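Local coordinates for D-isomer specific 2-hydroxyacid dehydrogenase family protein (Desulfovibrio vulgaris, PDB 5TX7) that probably catalyses NAD-dependent oxidoreduction of 2-hydroxyacids of D configuration, at residues 51-62 and 79-90; 95-106 and 287-298. All coordinates share one frame; numbering follows the deposited sequence.

Contact 1. Residues 51-62 and 79-90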
loop_
_atom_site.group_PDB
_atom_site.type_symbol
_atom_site.label_atom_id
_atom_site.label_comp_id
_atom_site.label_asym_id
_atom_site.label_seq_id
_atom_site.Cartn_x
_atom_site.Cartn_y
_atom_site.Cartn_z
ATOM N N THR A 51 -20.982 20.573 12.271
ATOM C CA THR A 51 -21.643 19.420 11.695
ATOM C C THR A 51 -20.719 18.800 10.648
ATOM O O THR A 51 -20.059 19.503 9.898
ATOM C CB THR A 51 -22.999 19.783 11.050
ATOM O OG1 THR A 51 -23.572 18.624 10.437
ATOM C CG2 THR A 51 -22.875 20.887 9.973
ATOM N N ASN A 52 -20.651 17.477 10.638
ATOM C CA ASN A 52 -20.019 16.744 9.559
ATOM C C ASN A 52 -21.125 16.369 8.570
ATOM O O ASN A 52 -21.177 16.897 7.474
ATOM C CB ASN A 52 -19.264 15.519 10.107
ATOM C CG ASN A 52 -18.310 14.910 9.098
ATOM O OD1 ASN A 52 -18.493 15.035 7.891
ATOM N ND2 ASN A 52 -17.272 14.246 9.602
ATOM N N LYS A 53 -22.016 15.477 8.979
ATOM C CA LYS A 53 -23.102 15.001 8.121
ATOM C C LYS A 53 -24.491 15.209 8.722
ATOM O O LYS A 53 -25.467 14.722 8.162
ATOM C CB LYS A 53 -22.902 13.504 7.793
ATOM C CG LYS A 53 -21.638 13.170 7.032
ATOM C CD LYS A 53 -21.595 13.796 5.645
ATOM C CE LYS A 53 -20.308 13.429 4.901
ATOM N NZ LYS A 53 -19.172 14.336 5.245
ATOM N N VAL A 54 -24.602 15.916 9.845
ATOM C CA VAL A 54 -25.919 16.226 10.410
ATOM C C VAL A 54 -26.557 17.314 9.539
ATOM O O VAL A 54 -25.941 18.349 9.300
ATOM C CB VAL A 54 -25.837 16.673 11.869
ATOM C CG1 VAL A 54 -27.208 17.117 12.374
ATOM C CG2 VAL A 54 -25.312 15.523 12.727
ATOM N N PRO A 55 -27.769 17.062 9.034
ATOM C CA PRO A 55 -28.378 18.013 8.103
ATOM C C PRO A 55 -28.924 19.263 8.783
ATOM O O PRO A 55 -29.425 19.160 9.890
ATOM C CB PRO A 55 -29.510 17.201 7.449
ATOM C CG PRO A 55 -29.813 16.125 8.424
ATOM C CD PRO A 55 -28.553 15.822 9.156
ATOM N N LEU A 56 -28.798 20.417 8.125
ATOM C CA LEU A 56 -29.380 21.674 8.598
ATOM C C LEU A 56 -30.116 22.363 7.459
ATOM O O LEU A 56 -29.498 22.865 6.522
ATOM C CB LEU A 56 -28.295 22.593 9.139
ATOM C CG LEU A 56 -27.510 22.070 10.339
ATOM C CD1 LEU A 56 -26.285 22.948 10.566
ATOM C CD2 LEU A 56 -28.402 22.013 11.578
ATOM N N ASP A 57 -31.439 22.366 7.554
ATOM C CA ASP A 57 -32.320 22.991 6.556
ATOM C C ASP A 57 -32.816 24.351 7.056
ATOM O O ASP A 57 -32.417 24.802 8.121
ATOM C CB ASP A 57 -33.492 22.036 6.236
ATOM C CG ASP A 57 -34.421 21.783 7.429
ATOM O OD1 ASP A 57 -34.101 22.152 8.573
ATOM O OD2 ASP A 57 -35.493 21.202 7.221
ATOM N N MET A 58 -33.683 25.012 6.288
ATOM C CA MET A 58 -34.250 26.318 6.669
ATOM C C MET A 58 -34.991 26.269 7.992
ATOM O O MET A 58 -34.884 27.182 8.806
ATOM C CB MET A 58 -35.252 26.799 5.607
ATOM C CG MET A 58 -36.020 28.084 5.931
ATOM S SD MET A 58 -34.929 29.517 5.974
ATOM C CE MET A 58 -34.841 29.919 4.226
ATOM N N SER A 59 -35.758 25.209 8.191
ATOM C CA SER A 59 -36.627 25.082 9.363
ATOM C C SER A 59 -35.825 24.892 10.652
ATOM O O SER A 59 -36.179 25.467 11.659
ATOM C CB SER A 59 -37.667 23.964 9.150
ATOM O OG SER A 59 -37.101 22.676 9.332
ATOM N N ALA A 60 -34.751 24.107 10.611
ATOM C CA ALA A 60 -33.824 23.985 11.757
ATOM C C ALA A 60 -33.067 25.286 12.057
ATOM O O ALA A 60 -32.956 25.669 13.223
ATOM C CB ALA A 60 -32.828 22.843 11.548
ATOM N N LEU A 61 -32.573 25.956 11.008
ATOM C CA LEU A 61 -31.834 27.221 11.141
ATOM C C LEU A 61 -32.690 28.356 11.734
ATOM O O LEU A 61 -32.229 29.087 12.586
ATOM C CB LEU A 61 -31.243 27.655 9.792
ATOM C CG LEU A 61 -30.182 26.741 9.151
ATOM C CD1 LEU A 61 -30.084 26.966 7.634
ATOM C CD2 LEU A 61 -28.814 26.845 9.805
ATOM N N GLN A 62 -33.930 28.486 11.295
ATOM C CA GLN A 62 -34.874 29.461 11.893
ATOM C C GLN A 62 -35.322 29.146 13.325
ATOM O O GLN A 62 -35.742 30.041 14.054
ATOM C CB GLN A 62 -36.118 29.611 11.023
ATOM C CG GLN A 62 -35.837 30.349 9.743
ATOM C CD GLN A 62 -37.106 30.687 9.049
ATOM O OE1 GLN A 62 -37.883 29.800 8.713
ATOM N NE2 GLN A 62 -37.346 31.979 8.846
ATOM N N LYS A 79 -25.478 18.436 2.737
ATOM C CA LYS A 79 -26.593 18.311 3.691
ATOM C C LYS A 79 -26.906 19.614 4.472
ATOM O O LYS A 79 -27.797 19.626 5.304
ATOM C CB LYS A 79 -26.343 17.127 4.641
ATOM C CG LYS A 79 -26.339 15.773 3.916
ATOM C CD LYS A 79 -25.967 14.583 4.801
ATOM C CE LYS A 79 -27.188 13.876 5.397
ATOM N NZ LYS A 79 -26.862 12.952 6.537
ATOM N N VAL A 80 -26.184 20.697 4.191
ATOM C CA VAL A 80 -26.433 21.987 4.808
ATOM C C VAL A 80 -26.991 22.962 3.777
ATOM O O VAL A 80 -26.330 23.263 2.798
ATOM C CB VAL A 80 -25.135 22.579 5.393
ATOM C CG1 VAL A 80 -25.405 23.932 6.056
ATOM C CG2 VAL A 80 -24.536 21.614 6.414
ATOM N N ASP A 81 -28.203 23.469 4.010
ATOM C CA ASP A 81 -28.783 24.494 3.147
ATOM C C ASP A 81 -28.091 25.827 3.430
ATOM O O ASP A 81 -28.601 26.649 4.187
ATOM C CB ASP A 81 -30.301 24.592 3.344
ATOM C CG ASP A 81 -30.969 25.480 2.298
ATOM O OD1 ASP A 81 -30.256 26.257 1.618
ATOM O OD2 ASP A 81 -32.208 25.411 2.145
ATOM N N VAL A 82 -26.924 26.015 2.814
ATOM C CA VAL A 82 -26.080 27.178 3.091
ATOM C C VAL A 82 -26.665 28.474 2.535
ATOM O O VAL A 82 -26.323 29.558 3.020
ATOM C CB VAL A 82 -24.610 27.006 2.629
ATOM C CG1 VAL A 82 -23.972 25.783 3.283
ATOM C CG2 VAL A 82 -24.482 26.933 1.111
ATOM N N ALA A 83 -27.527 28.366 1.526
ATOM C CA ALA A 83 -28.271 29.533 1.014
ATOM C C ALA A 83 -29.256 30.073 2.066
ATOM O O ALA A 83 -29.304 31.269 2.314
ATOM C CB ALA A 83 -29.010 29.182 -0.280
ATOM N N ALA A 84 -30.025 29.182 2.680
ATOM C CA ALA A 84 -30.919 29.551 3.774
ATOM C C ALA A 84 -30.144 30.170 4.937
ATOM O O ALA A 84 -30.574 31.162 5.521
ATOM C CB ALA A 84 -31.699 28.337 4.266
ATOM N N ALA A 85 -29.005 29.575 5.270
ATOM C CA ALA A 85 -28.120 30.144 6.287
ATOM C C ALA A 85 -27.697 31.575 5.943
ATOM O O ALA A 85 -27.712 32.453 6.815
ATOM C CB ALA A 85 -26.903 29.252 6.501
ATOM N N GLY A 86 -27.347 31.804 4.677
ATOM C CA GLY A 86 -26.941 33.115 4.195
ATOM C C GLY A 86 -27.988 34.187 4.432
ATOM O O GLY A 86 -27.693 35.224 5.058
ATOM N N VAL A 87 -29.218 33.925 3.984
ATOM C CA VAL A 87 -30.302 34.917 4.069
ATOM C C VAL A 87 -30.663 35.261 5.523
ATOM O O VAL A 87 -31.065 36.391 5.813
ATOM C CB VAL A 87 -31.564 34.528 3.230
ATOM C CG1 VAL A 87 -31.197 34.273 1.765
ATOM C CG2 VAL A 87 -32.309 33.325 3.793
ATOM N N LEU A 88 -30.489 34.288 6.423
ATOM C CA LEU A 88 -30.587 34.499 7.875
ATOM C C LEU A 88 -29.328 35.141 8.496
ATOM O O LEU A 88 -29.282 35.361 9.712
ATOM C CB LEU A 88 -30.871 33.161 8.590
ATOM C CG LEU A 88 -32.139 32.381 8.240
ATOM C CD1 LEU A 88 -32.114 31.023 8.939
ATOM C CD2 LEU A 88 -33.391 33.147 8.619
ATOM N N GLY A 89 -28.314 35.423 7.680
ATOM C CA GLY A 89 -27.088 36.087 8.130
ATOM C C GLY A 89 -26.110 35.195 8.863
ATOM O O GLY A 89 -25.372 35.669 9.715
ATOM N N ILE A 90 -26.086 33.907 8.512
ATOM C CA ILE A 90 -25.206 32.918 9.135
ATOM C C ILE A 90 -24.153 32.488 8.114
ATOM O O ILE A 90 -24.479 31.771 7.179
ATOM C CB ILE A 90 -26.012 31.682 9.607
ATOM C CG1 ILE A 90 -27.056 32.095 10.661
ATOM C CG2 ILE A 90 -25.080 30.608 10.193
ATOM C CD1 ILE A 90 -28.142 31.073 10.879
#

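Contact 2. Residues 95-106 and 287-298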
loop_
_atom_site.group_PDB
_atom_site.type_symbol
_atom_site.label_atom_id
_atom_site.label_comp_id
_atom_site.label_asym_id
_atom_site.label_seq_id
_atom_site.Cartn_x
_atom_site.Cartn_y
_atom_site.Cartn_z
ATOM N N VAL A 95 -13.852 23.021 5.259
ATOM C CA VAL A 95 -12.414 22.816 5.310
ATOM C C VAL A 95 -11.951 22.085 4.046
ATOM O O VAL A 95 -12.091 20.859 3.956
ATOM C CB VAL A 95 -12.012 21.971 6.531
ATOM C CG1 VAL A 95 -10.491 21.877 6.628
ATOM C CG2 VAL A 95 -12.622 22.536 7.816
ATOM N N PRO A 96 -11.410 22.818 3.060
ATOM C CA PRO A 96 -10.792 22.136 1.912
ATOM C C PRO A 96 -9.363 21.675 2.211
ATOM O O PRO A 96 -8.710 22.228 3.095
ATOM C CB PRO A 96 -10.807 23.206 0.817
ATOM C CG PRO A 96 -10.751 24.500 1.556
ATOM C CD PRO A 96 -11.368 24.284 2.926
ATOM N N GLY A 97 -8.910 20.643 1.504
ATOM C CA GLY A 97 -7.505 20.222 1.536
ATOM C C GLY A 97 -6.993 19.386 2.703
ATOM O O GLY A 97 -5.859 18.913 2.655
ATOM N N TYR A 98 -7.807 19.182 3.734
ATOM C CA TYR A 98 -7.376 18.443 4.931
ATOM C C TYR A 98 -6.955 16.989 4.643
ATOM O O TYR A 98 -6.117 16.443 5.353
ATOM C CB TYR A 98 -8.483 18.445 6.019
ATOM C CG TYR A 98 -9.664 17.526 5.712
ATOM C CD1 TYR A 98 -9.669 16.194 6.112
ATOM C CD2 TYR A 98 -10.785 18.019 5.065
ATOM C CE1 TYR A 98 -10.748 15.362 5.824
ATOM C CE2 TYR A 98 -11.872 17.216 4.768
ATOM C CZ TYR A 98 -11.845 15.879 5.144
ATOM O OH TYR A 98 -12.908 15.059 4.845
ATOM N N GLY A 99 -7.567 16.363 3.644
ATOM C CA GLY A 99 -7.437 14.937 3.427
ATOM C C GLY A 99 -6.784 14.522 2.110
ATOM O O GLY A 99 -6.947 13.376 1.671
ATOM N N THR A 100 -6.040 15.434 1.495
ATOM C CA THR A 100 -5.363 15.171 0.224
ATOM C C THR A 100 -4.474 13.939 0.295
ATOM O O THR A 100 -4.547 13.048 -0.540
ATOM C CB THR A 100 -4.479 16.373 -0.187
ATOM O OG1 THR A 100 -5.294 17.546 -0.331
ATOM C CG2 THR A 100 -3.736 16.096 -1.499
ATOM N N ASP A 101 -3.633 13.886 1.307
ATOM C CA ASP A 101 -2.710 12.769 1.451
ATOM C C ASP A 101 -3.400 11.498 1.926
ATOM O O ASP A 101 -3.037 10.401 1.500
ATOM C CB ASP A 101 -1.596 13.147 2.404
ATOM C CG ASP A 101 -0.679 14.224 1.824
ATOM O OD1 ASP A 101 -0.050 13.937 0.781
ATOM O OD2 ASP A 101 -0.580 15.332 2.415
ATOM N N SER A 102 -4.388 11.647 2.815
ATOM C CA SER A 102 -5.167 10.515 3.296
ATOM C C SER A 102 -5.809 9.794 2.114
ATOM O O SER A 102 -5.671 8.575 1.979
ATOM C CB SER A 102 -6.236 10.974 4.278
ATOM O OG SER A 102 -6.791 9.877 4.992
ATOM N N VAL A 103 -6.452 10.560 1.233
ATOM C CA VAL A 103 -7.196 9.988 0.108
ATOM C C VAL A 103 -6.270 9.375 -0.932
ATOM O O VAL A 103 -6.462 8.205 -1.311
ATOM C CB VAL A 103 -8.186 11.013 -0.517
ATOM C CG1 VAL A 103 -8.833 10.488 -1.792
ATOM C CG2 VAL A 103 -9.304 11.325 0.505
ATOM N N ALA A 104 -5.270 10.137 -1.377
ATOM C CA ALA A 104 -4.274 9.633 -2.326
ATOM C C ALA A 104 -3.595 8.326 -1.869
ATOM O O ALA A 104 -3.435 7.402 -2.635
ATOM C CB ALA A 104 -3.226 10.694 -2.586
ATOM N N GLN A 105 -3.194 8.265 -0.614
ATOM C CA GLN A 105 -2.663 7.029 -0.055
ATOM C C GLN A 105 -3.672 5.883 0.014
ATOM O O GLN A 105 -3.273 4.716 -0.098
ATOM C CB GLN A 105 -2.054 7.279 1.322
ATOM C CG GLN A 105 -0.796 8.124 1.190
ATOM C CD GLN A 105 -0.142 8.470 2.494
ATOM O OE1 GLN A 105 -0.254 7.742 3.490
ATOM N NE2 GLN A 105 0.559 9.591 2.503
ATOM N N HIS A 106 -4.958 6.192 0.207
ATOM C CA HIS A 106 -5.978 5.130 0.193
ATOM C C HIS A 106 -6.166 4.500 -1.213
ATOM O O HIS A 106 -6.428 3.294 -1.334
ATOM C CB HIS A 106 -7.327 5.624 0.746
ATOM C CG HIS A 106 -8.249 4.516 1.131
ATOM N ND1 HIS A 106 -7.960 3.630 2.146
ATOM C CD2 HIS A 106 -9.446 4.132 0.628
ATOM C CE1 HIS A 106 -8.939 2.748 2.251
ATOM N NE2 HIS A 106 -9.865 3.043 1.356
ATOM N N LEU A 287 -14.001 5.718 4.273
ATOM C CA LEU A 287 -13.000 6.079 5.263
ATOM C C LEU A 287 -11.682 6.577 4.649
ATOM O O LEU A 287 -10.682 6.683 5.344
ATOM C CB LEU A 287 -12.750 4.865 6.190
ATOM C CG LEU A 287 -12.287 3.534 5.599
ATOM C CD1 LEU A 287 -10.920 3.627 4.953
ATOM C CD2 LEU A 287 -12.250 2.444 6.652
ATOM N N ALA A 288 -11.672 6.884 3.364
ATOM C CA ALA A 288 -10.429 7.291 2.685
ATOM C C ALA A 288 -9.895 8.602 3.276
ATOM O O ALA A 288 -8.688 8.787 3.409
ATOM C CB ALA A 288 -10.658 7.440 1.195
ATOM N N TRP A 289 -10.824 9.493 3.621
ATOM C CA TRP A 289 -10.566 10.806 4.262
ATOM C C TRP A 289 -10.025 10.779 5.678
ATOM O O TRP A 289 -9.651 11.831 6.213
ATOM C CB TRP A 289 -11.886 11.603 4.331
ATOM C CG TRP A 289 -12.898 10.946 5.259
ATOM C CD1 TRP A 289 -13.730 9.904 4.958
ATOM C CD2 TRP A 289 -13.135 11.258 6.644
ATOM N NE1 TRP A 289 -14.472 9.560 6.063
ATOM C CE2 TRP A 289 -14.125 10.369 7.111
ATOM C CE3 TRP A 289 -12.610 12.212 7.531
ATOM C CZ2 TRP A 289 -14.620 10.408 8.418
ATOM C CZ3 TRP A 289 -13.088 12.241 8.841
ATOM C CH2 TRP A 289 -14.084 11.338 9.278
ATOM N N ALA A 290 -10.021 9.609 6.306
ATOM C CA ALA A 290 -10.091 9.514 7.772
ATOM C C ALA A 290 -8.814 9.137 8.506
ATOM O O ALA A 290 -8.895 8.607 9.621
ATOM C CB ALA A 290 -11.187 8.541 8.137
ATOM N N SER A 291 -7.636 9.415 7.942
ATOM C CA SER A 291 -6.404 9.143 8.680
ATOM C C SER A 291 -6.338 10.041 9.925
ATOM O O SER A 291 -6.906 11.142 9.933
ATOM C CB SER A 291 -5.164 9.384 7.836
ATOM O OG SER A 291 -4.949 10.781 7.660
ATOM N N ARG A 292 -5.645 9.578 10.960
ATOM C CA ARG A 292 -5.513 10.373 12.172
ATOM C C ARG A 292 -4.880 11.749 11.890
ATOM O O ARG A 292 -5.278 12.732 12.490
ATOM C CB ARG A 292 -4.731 9.631 13.251
ATOM C CG ARG A 292 -4.700 10.381 14.578
ATOM C CD ARG A 292 -4.560 9.499 15.790
ATOM N NE ARG A 292 -3.456 8.605 15.592
ATOM C CZ ARG A 292 -2.181 8.975 15.652
ATOM N NH1 ARG A 292 -1.828 10.246 15.937
ATOM N NH2 ARG A 292 -1.242 8.057 15.420
ATOM N N THR A 293 -3.915 11.804 10.968
ATOM C CA THR A 293 -3.331 13.069 10.524
ATOM C C THR A 293 -4.338 14.037 9.888
ATOM O O THR A 293 -4.316 15.237 10.173
ATOM C CB THR A 293 -2.196 12.805 9.534
ATOM O OG1 THR A 293 -1.185 12.041 10.201
ATOM C CG2 THR A 293 -1.583 14.100 9.005
ATOM N N ALA A 294 -5.196 13.516 9.017
ATOM C CA ALA A 294 -6.173 14.345 8.323
ATOM C C ALA A 294 -7.226 14.900 9.287
ATOM O O ALA A 294 -7.612 16.054 9.190
ATOM C CB ALA A 294 -6.834 13.555 7.195
ATOM N N ARG A 295 -7.676 14.068 10.214
ATOM C CA ARG A 295 -8.637 14.490 11.213
ATOM C C ARG A 295 -8.039 15.538 12.169
ATOM O O ARG A 295 -8.696 16.497 12.539
ATOM C CB ARG A 295 -9.216 13.262 11.939
ATOM C CG ARG A 295 -10.124 12.455 11.010
ATOM C CD ARG A 295 -10.742 11.194 11.594
ATOM N NE ARG A 295 -9.777 10.155 11.935
ATOM C CZ ARG A 295 -9.293 9.890 13.157
ATOM N NH1 ARG A 295 -9.626 10.604 14.224
ATOM N NH2 ARG A 295 -8.437 8.876 13.314
ATOM N N ARG A 296 -6.784 15.362 12.519
ATOM C CA ARG A 296 -6.017 16.348 13.286
ATOM C C ARG A 296 -5.962 17.701 12.550
ATOM O O ARG A 296 -6.148 18.759 13.157
ATOM C CB ARG A 296 -4.595 15.821 13.545
ATOM C CG ARG A 296 -4.094 15.904 14.972
ATOM C CD ARG A 296 -2.926 14.935 15.234
ATOM N N THR A 297 -5.739 17.657 11.240
ATOM C CA THR A 297 -5.677 18.858 10.418
ATOM C C THR A 297 -7.060 19.507 10.319
ATOM O O THR A 297 -7.201 20.730 10.434
ATOM C CB THR A 297 -5.142 18.507 9.009
ATOM O OG1 THR A 297 -3.787 18.040 9.129
ATOM C CG2 THR A 297 -5.204 19.712 8.046
ATOM N N LEU A 298 -8.063 18.663 10.082
ATOM C CA LEU A 298 -9.468 19.064 10.084
ATOM C C LEU A 298 -9.885 19.785 11.378
ATOM O O LEU A 298 -10.609 20.781 11.335
ATOM C CB LEU A 298 -10.344 17.842 9.792
ATOM C CG LEU A 298 -11.843 17.986 9.667
ATOM C CD1 LEU A 298 -12.248 19.118 8.750
ATOM C CD2 LEU A 298 -12.414 16.664 9.173
HETATM O O HOH W 1 -3.604 16.821 6.582
#

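Contact 1. Residues 51-62 and 79-90
The carbonyl group of K53 is met in its plane by K79 NZ at 2.8 Å from K53 O, with a C=O...N angle of 157°. The carboxylate of D81, whose CB lies 3.7 Å from L56 O, is met from above its plane: D81 OD1 accepts from A84 N, so that D81 is the N-cap of helix 82-87. A bend at chi3 (94°) in the otherwise extended chain of K79 brings its ammonium to K53 O. Between these ends the backbones of L56 and V80 form a single bridge, L56 N donating to K79 O (3.1 Å) and D81 N to L56 O (2.9 Å). The two segments belong to successive beta-alpha-beta crossovers of the five-stranded parallel sheet, and helices 58-62 and 82-87 run side by side at 34°. In their interface M58, bent at chi2 and chi3, folds its methyl CE over A84 CB (3.5 Å). L61 reaches in with two parts: CB touches L88 CD1 at 3.6 Å, while CD1 lies along the first turn of the other helix, 3.7 Å from A85 N. Q62 crosses L88 at about a right angle. L56 and I90 also pack on V70 of strand 69-72; K53 makes a cation-pi contact with W136 of the second subunit.

Contact 2. Residues 95-106 and 287-298
G99 and V103 bring the start of helix 100-116 against A294 and A288, with CA atoms 5.1 Å apart for G99 and A294 and 4.9 Å for V103 and A288. S102 OG, placed anti to its own N (chi1 -166°), joins the two segments twice: it donates to A288 O at 2.7 Å and accepts from S291 N at 3.1 Å. S291 in turn caps helix 292-310 through A294 N, and its hydroxyl also bonds E145 of the second subunit; A288 O is shared with R116 of that subunit. The Y98 ring carries L298 CD2 over one face, 4.1 Å from the centroid, and W289 O near its edge, while its hydroxyl oxygen touches W289 CB. A water links Y98 O to T297 OG1. H106 takes A288 CA over one ring face, and L287 CD1 approaches its CE1 obliquely at 3.5 Å; T284 holds its NE2. The other methyl of L298, CD1, packs on V95 CG2 (3.6 Å). The N-terminal ends of two helices thus meet here; these connecting helices, 100-116 leading out of the five-stranded domain and 292-310 leading back, are a hallmark of the two-domain D-2-hydroxyacid dehydrogenase fold.

Contact 1 closes before contact 2 opens, so the two follow in series along the chain. Their centres are 25 Å apart and their nearest atoms about 4 Å, without touching. Contact 1 is peripheral, about 23 Å from the centre of the chain, within the five-stranded parallel sheet domain, where strand 92-93 directly follows its second segment. From that strand the chain runs into 95-106 and helix 100-116, which enters the domain of the seven-stranded NAD-binding sheet; after strand 281-283, helix 292-310 carries it back. Contact 2, about 8 Å from that centre, therefore joins the outgoing and returning connections, while contact 1 ties neighbouring crossovers inside one domain. The second subunit reaches contact 1 only at N52 and K53 but borders contact 2 broadly.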